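PDB 6A5D: GPI-anchored protein LLG1 from Arabidopsis thaliana, which probably acts at the plasma membrane as a GPI-anchored co-receptor, perceiving RALF peptides within a heterotypic complex with receptor kinases. Local coordinates for residues K23-P27 and L70-C74; F30-Y35 and Y81-Y85; G54-D58 and E102-C106. All blocks are in the same frame, centred on the assembly; numbering follows the deposited sequence.

Contact 1 of 3, residues K23-P27 and L70-C74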
loop_
_atom_site.group_PDB
_atom_site.type_symbol
_atom_site.label_atom_id
_atom_site.label_comp_id
_atom_site.label_asym_id
_atom_site.label_seq_id
_atom_site.Cartn_x
_atom_site.Cartn_y
_atom_site.Cartn_z
ATOM N N LYS A 23 -6.495 -2.090 -18.885
ATOM C CA LYS A 23 -6.759 -2.729 -17.600
ATOM C C LYS A 23 -8.237 -2.644 -17.215
ATOM O O LYS A 23 -8.933 -1.699 -17.577
ATOM C CB LYS A 23 -5.899 -2.100 -16.498
ATOM C CG LYS A 23 -4.399 -2.279 -16.689
ATOM C CD LYS A 23 -4.058 -3.752 -16.787
ATOM C CE LYS A 23 -2.594 -3.981 -17.144
ATOM N NZ LYS A 23 -2.342 -5.413 -17.466
ATOM N N LYS A 24 -8.722 -3.633 -16.471
ATOM C CA LYS A 24 -10.087 -3.579 -15.983
ATOM C C LYS A 24 -10.194 -2.539 -14.875
ATOM O O LYS A 24 -9.220 -2.246 -14.174
ATOM C CB LYS A 24 -10.453 -4.947 -15.424
ATOM C CG LYS A 24 -10.318 -6.031 -16.471
ATOM C CD LYS A 24 -10.329 -7.413 -15.878
ATOM C CE LYS A 24 -10.161 -8.413 -16.997
ATOM N NZ LYS A 24 -10.022 -9.796 -16.478
ATOM N N THR A 25 -11.382 -1.954 -14.751
ATOM C CA THR A 25 -11.638 -0.940 -13.734
ATOM C C THR A 25 -11.670 -1.579 -12.354
ATOM O O THR A 25 -12.485 -2.468 -12.090
ATOM C CB THR A 25 -12.983 -0.285 -14.021
ATOM O OG1 THR A 25 -12.904 0.401 -15.274
ATOM C CG2 THR A 25 -13.312 0.734 -12.938
ATOM N N CYS A 26 -10.823 -1.099 -11.452
ATOM C CA CYS A 26 -10.745 -1.713 -10.137
ATOM C C CYS A 26 -12.107 -1.628 -9.457
ATOM O O CYS A 26 -12.697 -0.538 -9.409
ATOM C CB CYS A 26 -9.716 -0.999 -9.268
ATOM S SG CYS A 26 -9.471 -1.867 -7.713
ATOM N N PRO A 27 -12.647 -2.741 -8.941
ATOM C CA PRO A 27 -13.939 -2.669 -8.240
ATOM C C PRO A 27 -13.863 -2.112 -6.825
ATOM O O PRO A 27 -14.917 -1.795 -6.255
ATOM C CB PRO A 27 -14.410 -4.126 -8.229
ATOM C CG PRO A 27 -13.158 -4.920 -8.256
ATOM C CD PRO A 27 -12.160 -4.127 -9.066
ATOM N N LEU A 70 -3.775 -8.977 -11.941
ATOM C CA LEU A 70 -2.833 -8.283 -12.801
ATOM C C LEU A 70 -3.494 -7.677 -14.031
ATOM O O LEU A 70 -2.875 -6.847 -14.708
ATOM C CB LEU A 70 -1.767 -9.293 -13.239
ATOM C CG LEU A 70 -0.950 -9.946 -12.119
ATOM C CD1 LEU A 70 0.046 -10.968 -12.663
ATOM C CD2 LEU A 70 -0.240 -8.904 -11.279
ATOM N N SER A 71 -4.726 -8.069 -14.329
ATOM C CA SER A 71 -5.483 -7.521 -15.446
ATOM C C SER A 71 -6.255 -6.264 -15.078
ATOM O O SER A 71 -6.881 -5.661 -15.955
ATOM C CB SER A 71 -6.430 -8.583 -16.001
ATOM O OG SER A 71 -7.584 -8.679 -15.187
ATOM N N SER A 72 -6.217 -5.850 -13.817
ATOM C CA SER A 72 -6.948 -4.682 -13.344
ATOM C C SER A 72 -5.984 -3.561 -12.990
ATOM O O SER A 72 -4.770 -3.760 -12.869
ATOM C CB SER A 72 -7.781 -5.045 -12.112
ATOM O OG SER A 72 -6.935 -5.079 -10.973
ATOM N N ASP A 73 -6.550 -2.369 -12.800
ATOM C CA ASP A 73 -5.768 -1.220 -12.376
ATOM C C ASP A 73 -5.817 -1.003 -10.868
ATOM O O ASP A 73 -5.511 0.098 -10.403
ATOM C CB ASP A 73 -6.170 0.049 -13.143
ATOM C CG ASP A 73 -7.613 0.466 -12.896
ATOM O OD1 ASP A 73 -8.268 -0.091 -11.988
ATOM O OD2 ASP A 73 -8.096 1.370 -13.617
ATOM N N CYS A 74 -6.138 -2.045 -10.093
ATOM C CA CYS A 74 -6.298 -1.879 -8.649
ATOM C C CYS A 74 -5.008 -1.396 -7.992
ATOM O O CYS A 74 -5.026 -0.442 -7.215
ATOM C CB CYS A 74 -6.752 -3.190 -8.012
ATOM S SG CYS A 74 -8.460 -3.571 -8.342
#
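The covalent link of this contact is a disulfide between Cys26 and Cys74, SG to SG 2.1 Å with a chi3 of 99°, close to the unstrained value of about 90°. Cys74 opens helix 74-86, so the bond ties the first modelled residues of the chain to the start of that helix. CD of Pro27 rests against the same bridge, 3.8 Å from Cys74 SG.

Backbone hydrogen bonds come next. Lys24 N donates to Ser71 O (2.8 Å, nearly linear) and Asp73 N donates to Lys24 O (3.0 Å), a pair that brackets Ser72 and makes a single beta bridge between Lys24 and Ser72. Two CA-H...O contacts accompany it, from Lys23 CA to Ser71 O and from Ser72 CA to Lys24 O, both 3.4 Å.

Side chains supply the remaining polar links. Asp73, directly before helix 74-86, spends OD1 on Cys26 N across the contact (2.8 Å) and does not cap the helix. Lys23 NZ reaches back to Leu70 O (3.2 Å), while Lys24 NZ donates to Ser71 OG (3.0 Å), a hydroxyl that also bonds the carboxylate of Asp69. Ser72 OG accepts from Cys74 N, two residues on, at 3.3 Å, which makes an ST turn, and is also hydrogen-bonded to Asp69 O.

Apart from the sulfurs and the proline ring, the chemistry is polar: two main-chain and three side-chain hydrogen bonds flank the disulfide. This mix implies that the extended N-terminal segment is held at the surface by cross-linking and polar bonding, with little hydrophobic burial.

Contact 2 of 3, residues F30-Y35 and Y81-Y85. With NAG (2-acetamido-2-deoxy-beta-D-glucopyranose), chain C.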
loop_
_atom_site.group_PDB
_atom_site.type_symbol
_atom_site.label_atom_id
_atom_site.label_comp_id
_atom_site.label_asym_id
_atom_site.label_seq_id
_atom_site.Cartn_x
_atom_site.Cartn_y
_atom_site.Cartn_z
ATOM N N PHE A 30 -10.942 2.866 -4.118
ATOM C CA PHE A 30 -9.820 3.429 -3.379
ATOM C C PHE A 30 -9.947 4.935 -3.203
ATOM O O PHE A 30 -9.508 5.469 -2.177
ATOM C CB PHE A 30 -8.506 3.067 -4.070
ATOM C CG PHE A 30 -8.079 1.653 -3.830
ATOM C CD1 PHE A 30 -7.605 1.292 -2.593
ATOM C CD2 PHE A 30 -8.123 0.693 -4.840
ATOM C CE1 PHE A 30 -7.201 -0.007 -2.332
ATOM C CE2 PHE A 30 -7.721 -0.604 -4.594
ATOM C CZ PHE A 30 -7.253 -0.960 -3.339
ATOM N N GLU A 31 -10.588 5.621 -4.157
ATOM C CA GLU A 31 -10.699 7.074 -4.081
ATOM C C GLU A 31 -11.296 7.537 -2.758
ATOM O O GLU A 31 -10.864 8.552 -2.195
ATOM C CB GLU A 31 -11.542 7.608 -5.236
ATOM C CG GLU A 31 -11.620 9.134 -5.190
ATOM C CD GLU A 31 -12.388 9.745 -6.335
ATOM O OE1 GLU A 31 -12.859 8.996 -7.211
ATOM O OE2 GLU A 31 -12.479 10.998 -6.364
ATOM N N PHE A 32 -12.263 6.793 -2.232
ATOM C CA PHE A 32 -13.037 7.234 -1.082
ATOM C C PHE A 32 -12.780 6.433 0.184
ATOM O O PHE A 32 -13.531 6.558 1.158
ATOM C CB PHE A 32 -14.527 7.310 -1.424
ATOM C CG PHE A 32 -14.849 8.426 -2.365
ATOM C CD1 PHE A 32 -14.808 9.739 -1.923
ATOM C CD2 PHE A 32 -15.130 8.177 -3.697
ATOM C CE1 PHE A 32 -15.086 10.782 -2.783
ATOM C CE2 PHE A 32 -15.406 9.228 -4.566
ATOM C CZ PHE A 32 -15.384 10.526 -4.102
ATOM N N MET A 33 -11.732 5.624 0.202
ATOM C CA MET A 33 -11.387 4.881 1.397
ATOM C C MET A 33 -10.726 5.796 2.414
ATOM O O MET A 33 -10.401 6.961 2.146
ATOM C CB MET A 33 -10.474 3.708 1.056
ATOM C CG MET A 33 -11.234 2.653 0.288
ATOM S SD MET A 33 -10.244 1.229 -0.229
ATOM C CE MET A 33 -9.725 0.561 1.359
ATOM N N ASN A 34 -10.531 5.252 3.599
ATOM C CA ASN A 34 -9.985 6.002 4.713
ATOM C C ASN A 34 -8.522 5.623 4.878
ATOM O O ASN A 34 -8.209 4.474 5.191
ATOM C CB ASN A 34 -10.786 5.714 5.983
ATOM C CG ASN A 34 -10.407 6.640 7.116
ATOM O OD1 ASN A 34 -9.237 6.927 7.311
ATOM N ND2 ASN A 34 -11.395 7.125 7.859
ATOM N N TYR A 35 -7.639 6.601 4.687
ATOM C CA TYR A 35 -6.199 6.393 4.681
ATOM C C TYR A 35 -5.548 6.739 6.014
ATOM O O TYR A 35 -4.315 6.706 6.116
ATOM C CB TYR A 35 -5.553 7.165 3.517
ATOM C CG TYR A 35 -5.931 6.560 2.195
ATOM C CD1 TYR A 35 -7.186 6.809 1.638
ATOM C CD2 TYR A 35 -5.064 5.706 1.532
ATOM C CE1 TYR A 35 -7.560 6.227 0.447
ATOM C CE2 TYR A 35 -5.426 5.116 0.349
ATOM C CZ TYR A 35 -6.671 5.377 -0.194
ATOM O OH TYR A 35 -7.021 4.776 -1.373
ATOM N N TYR A 81 -3.617 6.906 -4.910
ATOM C CA TYR A 81 -4.342 7.592 -3.846
ATOM C C TYR A 81 -3.570 7.619 -2.535
ATOM O O TYR A 81 -3.610 8.628 -1.820
ATOM C CB TYR A 81 -5.739 6.999 -3.641
ATOM C CG TYR A 81 -6.703 7.474 -4.686
ATOM C CD1 TYR A 81 -7.069 8.817 -4.747
ATOM C CD2 TYR A 81 -7.223 6.601 -5.636
ATOM C CE1 TYR A 81 -7.927 9.270 -5.723
ATOM C CE2 TYR A 81 -8.083 7.057 -6.621
ATOM C CZ TYR A 81 -8.429 8.392 -6.653
ATOM O OH TYR A 81 -9.298 8.870 -7.613
ATOM N N ILE A 82 -2.856 6.544 -2.197
ATOM C CA ILE A 82 -1.985 6.601 -1.026
ATOM C C ILE A 82 -1.044 7.785 -1.141
ATOM O O ILE A 82 -0.911 8.597 -0.217
ATOM C CB ILE A 82 -1.175 5.305 -0.900
ATOM C CG1 ILE A 82 -2.092 4.142 -0.548
ATOM C CG2 ILE A 82 -0.043 5.496 0.106
ATOM C CD1 ILE A 82 -1.376 2.791 -0.532
ATOM N N ASN A 83 -0.409 7.914 -2.300
ATOM C CA ASN A 83 0.630 8.918 -2.449
ATOM C C ASN A 83 0.037 10.315 -2.525
ATOM O O ASN A 83 0.650 11.274 -2.037
ATOM C CB ASN A 83 1.449 8.597 -3.690
ATOM C CG ASN A 83 2.180 7.266 -3.576
ATOM O OD1 ASN A 83 2.357 6.731 -2.479
ATOM N ND2 ASN A 83 2.606 6.731 -4.710
ATOM N N LEU A 84 -1.147 10.443 -3.122
ATOM C CA LEU A 84 -1.822 11.732 -3.198
ATOM C C LEU A 84 -2.272 12.207 -1.820
ATOM O O LEU A 84 -1.948 13.322 -1.391
ATOM C CB LEU A 84 -3.013 11.627 -4.146
ATOM C CG LEU A 84 -3.882 12.880 -4.158
ATOM C CD1 LEU A 84 -3.077 14.069 -4.670
ATOM C CD2 LEU A 84 -5.121 12.641 -5.011
ATOM N N TYR A 85 -3.041 11.378 -1.114
ATOM C CA TYR A 85 -3.604 11.809 0.157
ATOM C C TYR A 85 -2.542 11.935 1.247
ATOM O O TYR A 85 -2.684 12.764 2.154
ATOM C CB TYR A 85 -4.692 10.832 0.601
ATOM C CG TYR A 85 -5.910 10.761 -0.304
ATOM C CD1 TYR A 85 -6.383 11.889 -0.970
ATOM C CD2 TYR A 85 -6.587 9.557 -0.499
ATOM C CE1 TYR A 85 -7.503 11.826 -1.788
ATOM C CE2 TYR A 85 -7.703 9.483 -1.317
ATOM C CZ TYR A 85 -8.162 10.619 -1.956
ATOM O OH TYR A 85 -9.267 10.563 -2.772
HETATM C C1 NAG C . -11.109 8.044 8.937
HETATM C C2 NAG C . -12.243 9.092 9.024
HETATM C C3 NAG C . -12.079 9.981 10.261
HETATM C C4 NAG C . -11.818 9.154 11.511
HETATM C C5 NAG C . -10.645 8.225 11.258
HETATM C C6 NAG C . -10.332 7.363 12.453
HETATM C C7 NAG C . -13.238 9.926 6.916
HETATM C C8 NAG C . -13.067 10.900 5.791
HETATM N N2 NAG C . -12.261 9.924 7.831
HETATM O O3 NAG C . -13.269 10.745 10.433
HETATM O O4 NAG C . -11.551 9.997 12.629
HETATM O O5 NAG C . -10.991 7.347 10.180
HETATM O O6 NAG C . -9.174 6.577 12.225
HETATM O O7 NAG C . -14.210 9.174 6.988
HETATM O O HOH W 1 -9.962 12.555 -4.654
HETATM O O HOH W 2 -9.657 11.533 -8.063
#
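Three side chains of helix 74-86, Tyr81, Ile82 and Tyr85, form the relief against which Phe30, Glu31 and Tyr35 of the preceding loop are fitted. The main bump from the loop is the buried ring of Tyr35, which enters the hollow between them. Its edge meets Ile82, CE2 to CG1 3.6 Å, its OH lies 3.4 Å from Tyr81 CB, and one face receives the edge of Tyr85 in an offset edge-to-face pair, centroids 5.2 Å apart and planes at 63°. Phe59 of helix 49-60 also stacks with Tyr35.

The backbone of Glu31 fills a second hollow: its CA sits over the face of Tyr81, 3.6 Å from the centroid, a CH-pi contact. Hydroxyls fix the loop's curve, Tyr85 OH donating to Glu31 O (2.6 Å) and Tyr35 OH to Phe30 O (2.7 Å). At the rim, two waters bond to Tyr85 OH and Tyr81 OH respectively, each with a weak bond to Glu31 OE2.

Asn34 points away from the helix and carries an N-linked NAG through ND2, keeping the sugar off this interface. The arrangement is a loop packed on a helix through an aromatic cluster, with a glycosylation site on its outward side, in a helical extracellular domain without strands, rich in loops and disulfides.

Contact 3 of 3, residues G54-D58 and E102-C106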
loop_
_atom_site.group_PDB
_atom_site.type_symbol
_atom_site.label_atom_id
_atom_site.label_comp_id
_atom_site.label_asym_id
_atom_site.label_seq_id
_atom_site.Cartn_x
_atom_site.Cartn_y
_atom_site.Cartn_z
ATOM N N GLY A 54 4.213 -1.511 8.185
ATOM C CA GLY A 54 3.126 -2.169 8.893
ATOM C C GLY A 54 1.783 -1.515 8.636
ATOM O O GLY A 54 0.779 -2.204 8.451
ATOM N N ALA A 55 1.745 -0.183 8.616
ATOM C CA ALA A 55 0.487 0.521 8.377
ATOM C C ALA A 55 -0.006 0.281 6.957
ATOM O O ALA A 55 -1.214 0.122 6.722
ATOM C CB ALA A 55 0.688 2.015 8.626
ATOM N N PHE A 56 0.918 0.268 5.998
ATOM C CA PHE A 56 0.567 -0.022 4.615
ATOM C C PHE A 56 -0.001 -1.431 4.465
ATOM O O PHE A 56 -1.020 -1.621 3.783
ATOM C CB PHE A 56 1.813 0.173 3.753
ATOM C CG PHE A 56 1.691 -0.369 2.368
ATOM C CD1 PHE A 56 0.796 0.179 1.467
ATOM C CD2 PHE A 56 2.479 -1.435 1.957
ATOM C CE1 PHE A 56 0.687 -0.315 0.187
ATOM C CE2 PHE A 56 2.377 -1.924 0.667
ATOM C CZ PHE A 56 1.464 -1.367 -0.214
ATOM N N LYS A 57 0.642 -2.435 5.090
ATOM C CA LYS A 57 0.112 -3.798 5.067
ATOM C C LYS A 57 -1.245 -3.862 5.745
ATOM O O LYS A 57 -2.175 -4.492 5.228
ATOM C CB LYS A 57 1.095 -4.746 5.755
ATOM C CG LYS A 57 2.282 -5.087 4.854
ATOM C CD LYS A 57 3.324 -5.990 5.508
ATOM C CE LYS A 57 4.454 -6.270 4.527
ATOM N NZ LYS A 57 5.424 -7.285 5.054
ATOM N N ASP A 58 -1.398 -3.168 6.879
ATOM C CA ASP A 58 -2.690 -3.158 7.562
ATOM C C ASP A 58 -3.786 -2.570 6.674
ATOM O O ASP A 58 -4.932 -3.043 6.689
ATOM C CB ASP A 58 -2.584 -2.420 8.893
ATOM C CG ASP A 58 -1.904 -3.245 9.973
ATOM O OD1 ASP A 58 -1.874 -4.488 9.857
ATOM O OD2 ASP A 58 -1.412 -2.656 10.953
ATOM N N GLU A 102 9.927 -9.189 6.462
ATOM C CA GLU A 102 8.845 -9.880 5.776
ATOM C C GLU A 102 8.675 -9.439 4.332
ATOM O O GLU A 102 7.753 -9.913 3.663
ATOM C CB GLU A 102 7.539 -9.716 6.548
ATOM C CG GLU A 102 7.589 -10.311 7.943
ATOM C CD GLU A 102 8.197 -9.369 8.960
ATOM O OE1 GLU A 102 8.135 -8.136 8.751
ATOM O OE2 GLU A 102 8.732 -9.860 9.976
ATOM N N GLY A 103 9.526 -8.536 3.836
ATOM C CA GLY A 103 9.366 -8.072 2.472
ATOM C C GLY A 103 7.982 -7.489 2.275
ATOM O O GLY A 103 7.430 -6.820 3.160
ATOM N N LEU A 104 7.392 -7.780 1.117
ATOM C CA LEU A 104 6.040 -7.335 0.797
ATOM C C LEU A 104 4.985 -8.397 1.107
ATOM O O LEU A 104 3.848 -8.291 0.629
ATOM C CB LEU A 104 5.964 -6.845 -0.655
ATOM C CG LEU A 104 6.394 -5.382 -0.842
ATOM C CD1 LEU A 104 6.679 -5.098 -2.306
ATOM C CD2 LEU A 104 5.293 -4.462 -0.316
ATOM N N GLU A 105 5.329 -9.392 1.924
ATOM C CA GLU A 105 4.399 -10.468 2.255
ATOM C C GLU A 105 3.410 -10.037 3.335
ATOM O O GLU A 105 3.797 -9.521 4.391
ATOM C CB GLU A 105 5.173 -11.705 2.722
ATOM C CG GLU A 105 4.289 -12.877 3.121
ATOM C CD GLU A 105 5.074 -14.158 3.372
ATOM O OE1 GLU A 105 6.126 -14.090 4.044
ATOM O OE2 GLU A 105 4.620 -15.232 2.922
ATOM N N CYS A 106 2.129 -10.267 3.070
ATOM C CA CYS A 106 1.100 -10.082 4.078
ATOM C C CYS A 106 1.165 -11.222 5.088
ATOM O O CYS A 106 1.544 -12.344 4.744
ATOM C CB CYS A 106 -0.264 -10.072 3.411
ATOM S SG CYS A 106 -0.543 -8.565 2.463
HETATM O O HOH W 3 5.828 -6.942 7.867
#
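A lysine-to-backbone anchor joins helix 49-60 to the loop after helix 92-99, in a small contact at the protein surface that buries 216 Å² over both sides. Lys57 points toward the loop and spans the gap with an almost fully extended side chain. Its NZ donates to Gly103 O and to Glu105 O, both at 2.8 Å, so that one ammonium group gathers two carbonyls of the same bend. A water continues the network, accepting from Lys57 NZ at 2.9 Å and donating to Glu102 OE1 at 2.7 Å; the charged side chains of Lys57 and Glu102 are thus linked through solvent.

The bend is a type II' beta turn from Glu102 to Glu105, closed by Glu105 N to Glu102 O (3.0 Å). Gly103 takes a positive phi of 57° with psi -140°, a conformation that favours glycine at this position of the turn.

Beside the polar anchor there is a modest apolar touch: Leu104 CD2 meets the edge of the Phe56 ring, 4.0 Å from CE2. Phe56 is buried and continues inward to Met78 and Ile82 of helix 74-86. Cys106 ends the segment and forms a disulfide with Cys61, which lies just beyond helix 49-60. The motif is thus a type II' turn with glycine at its second position, tied to helix 49-60 by a lysine through two carbonyls, next to the Cys61-Cys106 bridge of this disulfide-rich helical domain.

Overall arrangement
In each contact an earlier part of the chain meets a later one, and the segments alternate: 23-27, 30-35 and 54-58 come first, then 70-74, 81-85 and 102-106 in matching order. Helix 74-86 connects contacts 1 and 2, whose centres lie 16 Å apart and which touch where Phe30 CE2 packs 3.8 Å from Cys74 O. Contacts 2 and 3, centres 17 Å apart on opposite sides of the chain's centre, meet through Ile82 CD1 and Phe56 CE1, also 3.8 Å apart. Contacts 1 and 3 remain separate, about 9 Å between nearest atoms. Helices 49-60 and 74-86 therefore form a shared centre onto which the peripheral loops are fastened.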